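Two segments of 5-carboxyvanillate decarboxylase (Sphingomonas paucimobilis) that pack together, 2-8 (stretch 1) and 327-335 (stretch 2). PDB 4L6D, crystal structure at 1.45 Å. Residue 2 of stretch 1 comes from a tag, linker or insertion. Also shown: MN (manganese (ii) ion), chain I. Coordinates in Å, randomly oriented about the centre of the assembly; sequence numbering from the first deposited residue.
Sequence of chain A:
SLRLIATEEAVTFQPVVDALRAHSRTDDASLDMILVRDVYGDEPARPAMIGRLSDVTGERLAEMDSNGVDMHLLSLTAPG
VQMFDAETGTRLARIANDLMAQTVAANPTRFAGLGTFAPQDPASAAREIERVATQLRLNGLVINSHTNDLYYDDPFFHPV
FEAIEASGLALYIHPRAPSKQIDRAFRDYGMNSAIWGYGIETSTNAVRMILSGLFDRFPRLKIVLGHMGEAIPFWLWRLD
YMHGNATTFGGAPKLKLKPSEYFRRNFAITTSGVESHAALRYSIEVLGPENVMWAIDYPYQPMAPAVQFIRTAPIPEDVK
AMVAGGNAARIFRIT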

# COMPACT_ATOMS: atom_id res chain seq x y z
N LEU A 2 -9.98 11.50 30.13
CA LEU A 2 -10.05 10.72 28.90
C LEU A 2 -9.44 9.34 29.18
O LEU A 2 -8.27 9.25 29.57
N ARG A 3 -10.22 8.28 28.99
CA ARG A 3 -9.70 6.93 29.19
C ARG A 3 -8.93 6.47 27.96
O ARG A 3 -9.49 6.30 26.88
N LEU A 4 -7.63 6.29 28.14
CA LEU A 4 -6.75 5.89 27.07
C LEU A 4 -6.39 4.41 27.19
O LEU A 4 -5.77 4.00 28.17
N ILE A 5 -6.81 3.63 26.20
CA ILE A 5 -6.48 2.21 26.13
C ILE A 5 -5.66 1.99 24.87
O ILE A 5 -6.19 2.02 23.77
N ALA A 6 -4.35 1.79 25.03
CA ALA A 6 -3.46 1.61 23.89
C ALA A 6 -3.55 0.17 23.37
O ALA A 6 -3.42 -0.77 24.15
N THR A 7 -3.80 -0.02 22.08
CA THR A 7 -4.17 -1.35 21.60
C THR A 7 -3.14 -2.19 20.84
O THR A 7 -3.47 -3.30 20.43
N GLU A 8 -1.91 -1.69 20.67
CA GLU A 8 -0.90 -2.48 19.95
C GLU A 8 0.42 -2.50 20.71
O GLU A 8 1.46 -2.09 20.19
N ASN A 327 -14.08 2.34 21.92
CA ASN A 327 -14.15 1.29 20.91
C ASN A 327 -13.35 0.06 21.33
O ASN A 327 -13.82 -1.08 21.18
N ALA A 328 -12.15 0.28 21.87
CA ALA A 328 -11.34 -0.83 22.38
C ALA A 328 -12.06 -1.60 23.48
O ALA A 328 -12.01 -2.83 23.52
N ALA A 329 -12.72 -0.90 24.40
CA ALA A 329 -13.42 -1.56 25.49
C ALA A 329 -14.50 -2.50 24.95
O ALA A 329 -14.68 -3.61 25.45
N ARG A 330 -15.19 -2.06 23.90
CA ARG A 330 -16.21 -2.88 23.25
C ARG A 330 -15.58 -4.06 22.50
O ARG A 330 -15.93 -5.22 22.75
N ILE A 331 -14.66 -3.75 21.60
CA ILE A 331 -14.09 -4.76 20.71
C ILE A 331 -13.27 -5.80 21.47
O ILE A 331 -13.28 -6.99 21.12
N PHE A 332 -12.58 -5.36 22.51
CA PHE A 332 -11.68 -6.24 23.27
C PHE A 332 -12.15 -6.57 24.69
O PHE A 332 -11.34 -6.93 25.55
N ARG A 333 -13.45 -6.45 24.93
CA ARG A 333 -14.05 -7.00 26.15
C ARG A 333 -13.42 -6.44 27.42
O ARG A 333 -13.10 -7.19 28.35
N ILE A 334 -13.23 -5.13 27.46
CA ILE A 334 -12.65 -4.48 28.64
C ILE A 334 -13.74 -3.74 29.39
O ILE A 334 -14.53 -3.01 28.80
N THR A 335 -13.79 -3.95 30.70
CA THR A 335 -14.72 -3.21 31.55
C THR A 335 -14.11 -1.86 31.90
O THR A 335 -14.71 -0.80 31.71
OXT THR A 335 -12.97 -1.82 32.39

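The chain's two ends are clasped by a salt bridge between Arg-3 and the C-terminal carboxylate of Thr-335. Extended with chi1 to chi3 all t, the arginine presents the edge of its guanidinium to both carboxylate oxygens: NH2 donates to Thr-335 OXT at 2.8 Å and NH1 to Thr-335 O at 2.9 Å, a paired, nearly in-plane arrangement. The Thr-335 side chain takes no part, its CA-to-CB bond pointing away.

Next to this polar clasp the contact is apolar. Arg-3, Ile-5 and Thr-7 all point toward stretch 2, while Ala-6 points away, an alternation typical of an extended chain up to the corner at Thr-7. Ile-5 (m, t) sits among three side chains: its CG2 lies 3.8 Å from Ile-334 CD1 and 4.0 Å from Ala-328 CB, and its CD1 reaches to 4.4 Å from Ala-329 CB. Ile-334 adopts the same m, t rotamer. Ile-5 CA and Ala-328 CA, the nearest CA pair across the stretches, are 6.9 Å apart. Thr-7 (p) turns its methyl to this surface, CG2 lying 3.7 Å from Ala-328 CB and 4.3 Å from Phe-332 CE2, whereas OG1 is hydrogen-bonded elsewhere in the structure.

Glu-8, beyond the contact, binds manganese through OE2 at 2.2 Å; a metal-bound water donates to Glu-8 O.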

# COMPACT_ATOMS: atom_id res chain seq x y z
CB LEU A 2 -9.27 11.40 27.77
CG LEU A 2 -9.23 10.73 26.40
CD1 LEU A 2 -10.59 10.78 25.72
CD2 LEU A 2 -8.16 11.38 25.51
CB ARG A 3 -10.81 5.94 29.53
CG ARG A 3 -10.27 4.56 29.93
CD ARG A 3 -11.39 3.55 30.14
NE ARG A 3 -10.93 2.39 30.91
CZ ARG A 3 -11.66 1.30 31.13
NH1 ARG A 3 -12.88 1.21 30.61
NH2 ARG A 3 -11.17 0.30 31.85
CB LEU A 4 -5.49 6.74 27.11
CG LEU A 4 -5.68 8.16 26.60
CD1 LEU A 4 -4.60 9.09 27.15
CD2 LEU A 4 -5.64 8.16 25.10
CB ILE A 5 -7.76 1.34 26.11
CG1 ILE A 5 -8.59 1.56 27.39
CG2 ILE A 5 -7.41 -0.14 25.93
CD1 ILE A 5 -9.97 0.89 27.33
CB ALA A 6 -2.02 1.94 24.29
CB THR A 7 -5.45 -1.29 20.72
OG1 THR A 7 -5.26 -0.35 19.65
CG2 THR A 7 -6.65 -0.88 21.57
CB GLU A 8 -0.66 -1.96 18.52
CG GLU A 8 -0.05 -3.06 17.61
CD GLU A 8 0.39 -2.53 16.25
OE1 GLU A 8 -0.49 -2.10 15.46
OE2 GLU A 8 1.61 -2.55 15.96
CB ASN A 327 -13.64 1.81 19.56
CG ASN A 327 -14.54 2.88 18.97
OD1 ASN A 327 -15.74 2.94 19.23
ND2 ASN A 327 -13.94 3.75 18.17
CB ALA A 328 -10.01 -0.31 22.91
CB ALA A 329 -14.01 -0.54 26.43
CB ARG A 330 -17.01 -2.03 22.27
CG ARG A 330 -18.09 -2.79 21.53
CD ARG A 330 -18.77 -1.92 20.48
NE ARG A 330 -17.94 -1.74 19.28
CZ ARG A 330 -17.38 -0.59 18.92
NH1 ARG A 330 -17.55 0.50 19.64
NH2 ARG A 330 -16.64 -0.54 17.82
CB ILE A 331 -13.26 -4.10 19.60
CG1 ILE A 331 -14.19 -3.34 18.65
CG2 ILE A 331 -12.39 -5.12 18.85
CD1 ILE A 331 -13.48 -2.42 17.68
CB PHE A 332 -10.27 -5.65 23.29
CG PHE A 332 -9.61 -5.60 21.94
CD1 PHE A 332 -9.31 -6.77 21.26
CD2 PHE A 332 -9.30 -4.38 21.35
CE1 PHE A 332 -8.69 -6.72 20.01
CE2 PHE A 332 -8.69 -4.32 20.11
CZ PHE A 332 -8.38 -5.50 19.43
CB ARG A 333 -13.91 -8.54 26.17
CG ARG A 333 -14.54 -9.25 24.99
CD ARG A 333 -14.42 -10.78 25.13
NE ARG A 333 -15.09 -11.47 24.04
CZ ARG A 333 -15.30 -12.79 23.99
NH1 ARG A 333 -14.88 -13.57 24.98
NH2 ARG A 333 -15.92 -13.32 22.95
CB ILE A 334 -11.54 -3.47 28.23
CG1 ILE A 334 -10.40 -4.19 27.51
CG2 ILE A 334 -11.02 -2.74 29.46
CD1 ILE A 334 -9.40 -3.24 26.85
CB THR A 335 -15.00 -3.98 32.84
OG1 THR A 335 -15.61 -5.24 32.51
CG2 THR A 335 -15.94 -3.18 33.73
MN MN I . 3.53 -3.30 16.69
O HOH W 1 3.13 -3.96 18.74